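Local coordinates for haloacid delahogenase-like family hydrolase (PDB 2PKE), which probably acts as a magnesium-dependent phosphatase of the haloacid dehalogenase (HAD) family, at residues I13-D19 with Y128-T134; G20-L24 with M184-S188; V60-N64 with S78-T82; G71-M75 with A105-H109. One frame throughout, in Å; residues are numbered along the deposited sequence.

Interaction 1 of 4, residues I13-D19 with Y128-T134; sequences IQLVGFD and YAVVLIT. With MG (magnesium ion), chain C.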
# COMPACT_ATOMS: atom_id res chain seq x y z
N ILE A 13 7.38 7.55 28.23
CA ILE A 13 6.83 7.03 26.98
C ILE A 13 5.84 8.06 26.40
O ILE A 13 5.03 8.63 27.12
CB ILE A 13 6.13 5.65 27.20
CG1 ILE A 13 7.12 4.55 27.60
CG2 ILE A 13 5.22 5.23 25.97
CD1 ILE A 13 8.27 4.41 26.72
N GLN A 14 5.91 8.33 25.10
CA GLN A 14 5.04 9.32 24.48
C GLN A 14 4.12 8.75 23.41
O GLN A 14 3.13 9.38 23.06
CB GLN A 14 5.88 10.44 23.84
CG GLN A 14 6.82 11.18 24.79
CD GLN A 14 6.10 12.06 25.74
OE1 GLN A 14 4.95 12.44 25.50
NE2 GLN A 14 6.77 12.42 26.85
N LEU A 15 4.44 7.56 22.88
CA LEU A 15 3.75 7.03 21.74
C LEU A 15 3.56 5.53 21.90
O LEU A 15 4.47 4.84 22.27
CB LEU A 15 4.49 7.33 20.45
CG LEU A 15 3.89 6.84 19.15
CD1 LEU A 15 2.53 7.50 18.78
CD2 LEU A 15 4.88 7.04 17.97
N VAL A 16 2.36 5.05 21.66
CA VAL A 16 2.10 3.63 21.73
C VAL A 16 1.62 3.19 20.35
O VAL A 16 0.65 3.72 19.82
CB VAL A 16 1.08 3.29 22.80
CG1 VAL A 16 0.87 1.77 22.84
CG2 VAL A 16 1.51 3.84 24.16
N GLY A 17 2.33 2.22 19.79
CA GLY A 17 2.00 1.69 18.51
C GLY A 17 1.25 0.41 18.70
O GLY A 17 1.51 -0.30 19.66
N PHE A 18 0.31 0.11 17.79
CA PHE A 18 -0.45 -1.10 17.83
C PHE A 18 -0.33 -1.79 16.50
O PHE A 18 -0.52 -1.17 15.45
CB PHE A 18 -1.94 -0.80 18.06
CG PHE A 18 -2.24 -0.20 19.40
CD1 PHE A 18 -2.08 1.15 19.63
CD2 PHE A 18 -2.64 -1.00 20.45
CE1 PHE A 18 -2.35 1.69 20.89
CE2 PHE A 18 -2.92 -0.46 21.68
CZ PHE A 18 -2.77 0.90 21.88
N ASP A 19 -0.10 -3.09 16.51
CA ASP A 19 -0.37 -3.94 15.34
C ASP A 19 -1.88 -4.05 15.09
O ASP A 19 -2.71 -3.74 15.96
CB ASP A 19 0.25 -5.32 15.57
CG ASP A 19 0.03 -6.29 14.43
OD1 ASP A 19 0.17 -5.91 13.24
OD2 ASP A 19 -0.29 -7.49 14.71
N TYR A 128 -1.29 8.89 26.14
CA TYR A 128 -0.24 8.67 25.15
C TYR A 128 -0.81 8.91 23.75
O TYR A 128 -2.00 8.67 23.54
CB TYR A 128 0.20 7.22 25.22
CG TYR A 128 0.70 6.85 26.58
CD1 TYR A 128 1.99 7.16 26.96
CD2 TYR A 128 -0.13 6.25 27.51
CE1 TYR A 128 2.47 6.85 28.24
CE2 TYR A 128 0.35 5.91 28.80
CZ TYR A 128 1.64 6.24 29.17
OH TYR A 128 2.13 5.95 30.47
N ALA A 129 0.03 9.38 22.82
CA ALA A 129 -0.26 9.30 21.39
C ALA A 129 -0.37 7.86 21.03
O ALA A 129 0.33 7.02 21.62
CB ALA A 129 0.85 9.91 20.55
N VAL A 130 -1.23 7.55 20.06
CA VAL A 130 -1.38 6.15 19.58
C VAL A 130 -1.22 6.09 18.05
O VAL A 130 -1.58 7.02 17.36
CB VAL A 130 -2.70 5.49 20.00
CG1 VAL A 130 -2.78 5.34 21.54
CG2 VAL A 130 -3.92 6.24 19.42
N VAL A 131 -0.65 5.00 17.52
CA VAL A 131 -0.51 4.84 16.08
C VAL A 131 -0.77 3.36 15.75
O VAL A 131 -0.39 2.47 16.49
CB VAL A 131 0.91 5.32 15.55
CG1 VAL A 131 2.10 4.71 16.38
CG2 VAL A 131 1.05 5.05 14.01
N LEU A 132 -1.40 3.10 14.63
CA LEU A 132 -1.52 1.71 14.14
C LEU A 132 -0.41 1.49 13.13
O LEU A 132 -0.34 2.22 12.16
CB LEU A 132 -2.85 1.49 13.45
CG LEU A 132 -3.22 0.00 13.35
CD1 LEU A 132 -4.72 -0.14 13.38
CD2 LEU A 132 -2.62 -0.63 12.13
N ILE A 133 0.44 0.50 13.36
CA ILE A 133 1.53 0.19 12.44
C ILE A 133 1.35 -1.22 11.99
O ILE A 133 1.37 -2.19 12.79
CB ILE A 133 2.92 0.40 13.05
CG1 ILE A 133 3.01 1.83 13.58
CG2 ILE A 133 4.06 0.06 12.03
CD1 ILE A 133 4.31 2.19 14.36
N THR A 134 1.18 -1.37 10.70
CA THR A 134 1.02 -2.70 10.12
C THR A 134 1.77 -2.89 8.79
O THR A 134 2.05 -1.94 8.13
CB THR A 134 -0.45 -3.01 9.87
OG1 THR A 134 -0.54 -4.41 9.59
CG2 THR A 134 -1.00 -2.20 8.70
MG MG C . -0.48 -9.28 13.88
O HOH W 1 1.82 -6.25 10.52
O HOH W 2 -0.28 -8.16 12.06
O HOH W 3 1.69 -9.42 13.99
O HOH W 4 -0.68 -11.21 13.14
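D19 OD1 is gripped by three partners: two waters donate hydrogen bonds to it, one of them also bonded to T134 OG1 across the contact, and K163 makes a salt bridge. The other carboxylate oxygen, D19 OD2, binds the magnesium ion at 2.0 Å. Behind this strand end, parallel pairing runs from L15 with A129 to F18 with L132. V131 O accepts one hydrogen bond, from F18 N at 2.8 Å and nearly along the C=O axis, and one CA-H...O contact, from G17 CA at 3.2 Å. F18 O in turn accepts I133 N at 2.8 Å. Having no side chain, G17 lets V131 CG1 lie against its CA at 3.7 Å. V131 places CG1 between its own N and carbonyl carbon (chi1 50°), which also brings that methyl to L15 CD1 at 3.7 Å. L15 CD1 presses tightly on the small A129 CB. On the other face, beneath helix 117-125, V130 CG1 meets the edge of the F18 ring at CE1, 3.7 Å away. The backbone ladder thus sets the two strands in register and the packed side chains bury both faces, while D19 at the strand end presents OD2 to the metal.

Interaction 2 of 4, residues G20-L24 with M184-S188; sequences GDDTL and MIGNS. With MG (magnesium ion), chain C.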
# COMPACT_ATOMS: atom_id res chain seq x y z
N GLY A 20 -2.28 -4.47 13.89
CA GLY A 20 -3.73 -4.68 13.66
C GLY A 20 -4.11 -6.16 13.71
O GLY A 20 -4.77 -6.63 14.64
N ASP A 21 -3.74 -6.88 12.67
CA ASP A 21 -4.17 -8.26 12.47
C ASP A 21 -3.73 -9.12 13.65
O ASP A 21 -2.53 -9.17 14.00
CB ASP A 21 -3.52 -8.85 11.21
CG ASP A 21 -4.08 -8.30 9.89
OD1 ASP A 21 -5.20 -7.83 9.76
OD2 ASP A 21 -3.36 -8.44 8.88
N ASP A 22 -4.70 -9.72 14.32
CA ASP A 22 -4.48 -10.63 15.43
C ASP A 22 -4.01 -9.95 16.72
O ASP A 22 -3.60 -10.64 17.66
CB ASP A 22 -3.51 -11.74 15.04
CG ASP A 22 -3.90 -12.37 13.73
OD1 ASP A 22 -5.06 -12.82 13.62
OD2 ASP A 22 -3.06 -12.32 12.80
N THR A 23 -4.13 -8.62 16.74
CA THR A 23 -3.83 -7.78 17.89
C THR A 23 -5.10 -6.94 18.24
O THR A 23 -5.63 -7.04 19.37
CB THR A 23 -2.61 -6.84 17.67
OG1 THR A 23 -1.42 -7.62 17.47
CG2 THR A 23 -2.45 -5.90 18.86
N LEU A 24 -5.56 -6.13 17.29
CA LEU A 24 -6.81 -5.37 17.44
C LEU A 24 -8.05 -6.13 16.94
O LEU A 24 -9.14 -5.92 17.45
CB LEU A 24 -6.72 -4.01 16.72
CG LEU A 24 -5.56 -3.08 17.08
CD1 LEU A 24 -5.58 -1.91 16.12
CD2 LEU A 24 -5.67 -2.62 18.51
N MSE A 184 5.61 -0.59 21.42
CA MSE A 184 4.85 -1.26 20.36
C MSE A 184 4.09 -2.46 20.93
O MSE A 184 4.71 -3.28 21.65
CB MSE A 184 5.78 -1.70 19.25
CG MSE A 184 5.05 -2.48 18.13
SE MSE A 184 3.90 -1.45 16.96
CE MSE A 184 3.47 -3.05 15.97
N ILE A 185 2.79 -2.57 20.58
CA ILE A 185 1.93 -3.69 21.03
C ILE A 185 1.61 -4.58 19.85
O ILE A 185 1.11 -4.11 18.83
CB ILE A 185 0.63 -3.22 21.69
CG1 ILE A 185 0.89 -2.28 22.88
CG2 ILE A 185 -0.22 -4.44 22.14
CD1 ILE A 185 -0.34 -1.79 23.57
N GLY A 186 1.91 -5.87 19.97
CA GLY A 186 1.55 -6.80 18.93
C GLY A 186 1.59 -8.27 19.29
O GLY A 186 1.99 -8.66 20.37
N ASN A 187 1.14 -9.09 18.36
CA ASN A 187 1.04 -10.53 18.59
C ASN A 187 2.21 -11.33 18.08
O ASN A 187 2.26 -12.52 18.35
CB ASN A 187 -0.23 -11.08 17.95
CG ASN A 187 -0.21 -11.04 16.43
OD1 ASN A 187 -0.39 -9.97 15.84
ND2 ASN A 187 -0.02 -12.19 15.79
N SER A 188 3.10 -10.71 17.30
CA SER A 188 4.28 -11.41 16.74
C SER A 188 5.56 -10.86 17.38
O SER A 188 5.86 -9.70 17.21
CB SER A 188 4.32 -11.22 15.22
OG SER A 188 5.54 -11.70 14.69
MG MG C . -0.48 -9.28 13.88
O HOH W 4 -0.68 -11.21 13.14
O HOH W 3 1.69 -9.42 13.99
O HOH W 2 -0.28 -8.16 12.06
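N187 and T23 cross obliquely beside the magnesium ion, with the amide oxygen of N187 on the metal. N187 CG sits between its own N and carbonyl carbon (chi1 68°), a torsion that directs the amide toward the metal and the 20-24 loop and sets OD1 on magnesium at 2.1 Å. The loop answers with a backbone atom, D21 O, also 2.1 Å from the metal. N187 OD1 and D21 O are therefore adjacent corners of one coordination shell, which D19 OD2 and three waters complete. T23 swings OG1 to the same side, 3.0 Å from N187 OD1; its single proton could serve this oxygen or D19 OD2, so a threonine hydroxyl here can steady two metal ligands. The T23 methyl CG2 lies instead near I185 CG2, at 4.2 Å, which suits a branched residue with one polar and one apolar arm. D22 lies alongside the amide, its CB 3.6 Å from N187 ND2. Water 4, itself on the metal, donates to D22 OD2 and accepts from N187 ND2 at 2.9 Å, which helps fix the rotation of the amide; the other oxygen, D22 OD1, is held by E28 N. D21 sends its carboxylate away from N187, toward K144, Q141 and W25. G20 O receives both T23 N and L24 N, tightening the turn. The sequence from D19 to T23, facing a metal-binding residue after strand 182-186, matches the DxDx(T/V) motif of HAD enzymes and is consistent with their magnesium site.

Interaction 3 of 4, residues V60-N64 with S78-T82; sequences VERRN and SMIET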
# COMPACT_ATOMS: atom_id res chain seq x y z
N VAL A 60 6.48 -21.76 -2.55
CA VAL A 60 5.98 -20.72 -3.44
C VAL A 60 5.79 -19.38 -2.75
O VAL A 60 6.17 -18.35 -3.28
CB VAL A 60 4.63 -21.16 -4.07
CG1 VAL A 60 4.00 -20.05 -4.90
CG2 VAL A 60 4.85 -22.40 -4.94
N GLU A 61 5.17 -19.39 -1.59
CA GLU A 61 4.97 -18.14 -0.88
C GLU A 61 6.30 -17.45 -0.54
O GLU A 61 6.41 -16.23 -0.65
CB GLU A 61 4.14 -18.36 0.38
CG GLU A 61 2.68 -18.05 0.19
CD GLU A 61 1.84 -18.43 1.38
OE1 GLU A 61 2.17 -19.44 2.06
OE2 GLU A 61 0.83 -17.72 1.61
N ARG A 62 7.30 -18.23 -0.15
CA ARG A 62 8.62 -17.69 0.23
C ARG A 62 9.30 -16.99 -0.96
O ARG A 62 9.81 -15.86 -0.82
CB ARG A 62 9.52 -18.78 0.86
CG ARG A 62 9.12 -19.12 2.35
CD ARG A 62 10.17 -19.95 3.15
N ARG A 63 9.27 -17.62 -2.13
CA ARG A 63 9.78 -16.96 -3.34
C ARG A 63 8.93 -15.79 -3.88
O ARG A 63 9.48 -14.86 -4.46
CB ARG A 63 10.05 -17.97 -4.44
CG ARG A 63 8.88 -18.61 -5.11
CD ARG A 63 9.41 -19.54 -6.21
NE ARG A 63 8.44 -20.54 -6.70
CZ ARG A 63 7.39 -20.27 -7.47
NH1 ARG A 63 7.11 -19.02 -7.87
NH2 ARG A 63 6.59 -21.27 -7.85
N ASN A 64 7.63 -15.83 -3.68
CA ASN A 64 6.74 -14.76 -4.15
C ASN A 64 6.64 -13.56 -3.22
O ASN A 64 6.21 -12.50 -3.64
CB ASN A 64 5.37 -15.31 -4.41
CG ASN A 64 5.33 -16.19 -5.62
OD1 ASN A 64 6.31 -16.27 -6.35
ND2 ASN A 64 4.18 -16.84 -5.86
N SER A 78 -0.17 -17.11 -5.17
CA SER A 78 0.70 -18.22 -4.75
C SER A 78 -0.09 -19.54 -4.65
O SER A 78 0.42 -20.59 -4.96
CB SER A 78 1.38 -17.88 -3.45
OG SER A 78 2.26 -16.76 -3.58
N MSE A 79 -1.34 -19.48 -4.20
CA MSE A 79 -2.21 -20.67 -4.16
C MSE A 79 -2.49 -21.18 -5.53
O MSE A 79 -2.59 -22.36 -5.71
CB MSE A 79 -3.55 -20.37 -3.48
CG MSE A 79 -3.45 -20.24 -1.97
SE MSE A 79 -5.21 -19.96 -1.21
CE MSE A 79 -4.66 -20.43 0.60
N ILE A 80 -2.68 -20.31 -6.51
CA ILE A 80 -3.01 -20.76 -7.87
C ILE A 80 -1.78 -21.54 -8.38
O ILE A 80 -1.88 -22.69 -8.89
CB ILE A 80 -3.41 -19.58 -8.84
CG1 ILE A 80 -4.84 -19.07 -8.51
CG2 ILE A 80 -3.32 -20.04 -10.31
CD1 ILE A 80 -5.14 -17.60 -8.91
N GLU A 81 -0.63 -20.91 -8.21
CA GLU A 81 0.64 -21.45 -8.67
C GLU A 81 0.93 -22.79 -7.99
O GLU A 81 1.33 -23.76 -8.63
CB GLU A 81 1.71 -20.40 -8.40
CG GLU A 81 2.94 -20.49 -9.22
CD GLU A 81 3.63 -19.13 -9.37
OE1 GLU A 81 3.86 -18.44 -8.35
OE2 GLU A 81 3.92 -18.75 -10.52
N THR A 82 0.69 -22.86 -6.70
CA THR A 82 0.87 -24.11 -5.94
C THR A 82 -0.06 -25.24 -6.40
O THR A 82 0.37 -26.41 -6.50
CB THR A 82 0.60 -23.89 -4.46
OG1 THR A 82 1.39 -22.81 -3.95
CG2 THR A 82 0.93 -25.14 -3.67
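N64 and S78 form the close-fitting heart of this helix pair, together with E81. N64 ND2 spends both hydrogens across the contact: one goes to S78 OG and the other to E81 OE1, each at 3.0 Å. Both acceptors lie in the amide plane, and the bond to E81 is almost straight (174°), so the amide is held flat and cannot turn without losing them. E81 reaches this point on an extended chain with CG anti to its backbone N (chi1 -157°). The second subunit covers this polar group: its R104 bonds to N64 OD1 and makes a salt bridge with E81 OE1, while its Q97 binds E81 OE2. One turn before N64, V60 fills the junction with two methyls: CG1 touches S78 CB at 3.7 Å, while CG2 lies 3.6 Å from T82 OG1. That hydroxyl is bonded to S78 O at 2.6 Å, so a threonine can face valine here without a buried polar atom going wanting. Helices 57-68 and 72-86 are consecutive and run obliquely antiparallel, their local axes 9.9 Å apart at 132°, as a helical hairpin in what is probably the alpha-helical cap of a HAD enzyme. The fit is looser at two residues of helix 57-68. R63, exposed, extends over V60 CG1 and offers NH1 to E81 OE1 in a salt bridge whose hydrogen bond is weak, at 3.3 Å. On the other flank E61, partly exposed, contributes little more than CG against S78 CB.

Interaction 4 of 4, residues G71-M75 with A105-H109; sequences GAKGM and ATLQH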
# COMPACT_ATOMS: atom_id res chain seq x y z
N GLY A 71 0.10 -10.15 2.16
CA GLY A 71 -1.33 -9.88 1.99
C GLY A 71 -2.08 -10.92 1.20
O GLY A 71 -1.49 -11.80 0.57
N ALA A 72 -3.41 -10.81 1.21
CA ALA A 72 -4.31 -11.82 0.58
C ALA A 72 -4.20 -11.91 -0.93
O ALA A 72 -4.42 -12.95 -1.52
CB ALA A 72 -5.75 -11.52 0.96
N LYS A 73 -3.89 -10.81 -1.60
CA LYS A 73 -3.81 -10.84 -3.05
C LYS A 73 -2.67 -11.73 -3.56
O LYS A 73 -2.87 -12.58 -4.45
CB LYS A 73 -3.74 -9.42 -3.60
CG LYS A 73 -4.61 -9.21 -4.82
CD LYS A 73 -5.31 -7.86 -4.85
CE LYS A 73 -4.42 -6.71 -4.59
NZ LYS A 73 -5.25 -5.49 -4.72
N GLY A 74 -1.49 -11.58 -2.97
CA GLY A 74 -0.34 -12.41 -3.28
C GLY A 74 -0.58 -13.83 -2.83
O GLY A 74 -0.16 -14.77 -3.48
N MSE A 75 -1.27 -13.98 -1.70
CA MSE A 75 -1.61 -15.30 -1.19
C MSE A 75 -2.40 -16.10 -2.25
O MSE A 75 -2.11 -17.30 -2.47
CB MSE A 75 -2.49 -15.18 0.05
CG MSE A 75 -2.80 -16.53 0.79
SE MSE A 75 -4.47 -16.51 1.71
CE MSE A 75 -5.80 -15.96 0.41
N ALA A 105 -12.86 -13.66 -0.92
CA ALA A 105 -13.53 -13.72 0.36
C ALA A 105 -12.62 -13.18 1.45
O ALA A 105 -13.10 -12.53 2.38
CB ALA A 105 -13.98 -15.14 0.70
N THR A 106 -11.32 -13.47 1.34
CA THR A 106 -10.33 -13.09 2.39
C THR A 106 -10.10 -11.59 2.33
O THR A 106 -9.98 -10.90 3.36
CB THR A 106 -9.02 -13.87 2.24
OG1 THR A 106 -9.30 -15.29 2.26
CG2 THR A 106 -8.09 -13.53 3.37
N LEU A 107 -10.11 -11.07 1.12
CA LEU A 107 -9.96 -9.63 0.92
C LEU A 107 -11.11 -8.80 1.45
O LEU A 107 -10.96 -7.60 1.59
CB LEU A 107 -9.73 -9.32 -0.56
CG LEU A 107 -8.31 -9.57 -1.06
CD1 LEU A 107 -8.31 -9.54 -2.60
CD2 LEU A 107 -7.29 -8.55 -0.52
N GLN A 108 -12.25 -9.40 1.71
CA GLN A 108 -13.38 -8.72 2.34
C GLN A 108 -13.76 -9.46 3.61
O GLN A 108 -14.93 -9.53 3.95
CB GLN A 108 -14.59 -8.71 1.45
CG GLN A 108 -14.36 -8.57 -0.00
CD GLN A 108 -15.61 -8.96 -0.76
OE1 GLN A 108 -15.60 -9.82 -1.64
NE2 GLN A 108 -16.73 -8.35 -0.37
N HIS A 109 -12.79 -10.04 4.31
CA HIS A 109 -13.15 -10.86 5.46
C HIS A 109 -13.75 -9.96 6.52
O HIS A 109 -13.36 -8.79 6.63
CB HIS A 109 -12.02 -11.79 6.00
CG HIS A 109 -10.91 -11.10 6.76
ND1 HIS A 109 -11.11 -10.44 7.96
CD2 HIS A 109 -9.58 -11.07 6.52
CE1 HIS A 109 -9.94 -9.99 8.40
NE2 HIS A 109 -9.00 -10.36 7.55
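A72 and L107 supply the chief apolar contact between the start of helix 72-86 and the last residues of helix 93-107. The A72 methyl meets the L107 fork at CD2, 3.7 Å away, and T106 CG2 approaches the same methyl at 3.9 Å; alanine is small enough to let the helices come this close. L107 spreads its other branch, CD1, to the aliphatic part of K73, meeting CD at 4.1 Å with the two side chains roughly at right angles. M75, a selenomethionine, leaves its backbone with CG anti to N (chi1 -174°) and turns about the CG-SE bond (chi3 53°), which brings its CE toward T106 OG1 at 4.0 Å. That approach is loose, and the hydroxyl is already bonded to I102 O in its own helix.

One polar link leaves the contact. K73, which packs on L107 by its carbons, bends its chain and reaches the second subunit through a hydrogen bond from its ammonium to F68 O.

Backbone bonds shape each segment. G71 is the N-cap of helix 72-86, with a positive phi of 130° that a residue without CB adopts readily, and its O accepts M75 N at 3.2 Å. In the segment 105-109, H109 N bonds to T106 O at 3.1 Å. Helix 28-42 serves both segments, Y31 packing on A72, M75 and T106 while Y30 stacks on H109. Such a helical bundle, inserted after the first strand beside the metal site, is consistent with the cap domain of HAD phosphatases.

Along the chain, 13-19 and 20-24 come first, then 60-64, 71-75, 78-82 and 105-109, in which interactions 3 and 4 alternate, and finally 128-134 and 184-188; the helical contacts are thus nested in the loops closed by interactions 1 and 2. Those two touch, with centres 11 Å apart, and share the magnesium ion and the parallel sheet, where strand 15-18 lies between 129-135 and 182-186. Interactions 3 and 4 also touch, their centres 14 Å apart, and both use helix 72-86. Nearest atoms of interactions 2 and 4 are about 5 Å apart. The helical insert, which contacts the second subunit, thus approaches the metal site without touching it through these segments, as expected of a HAD cap.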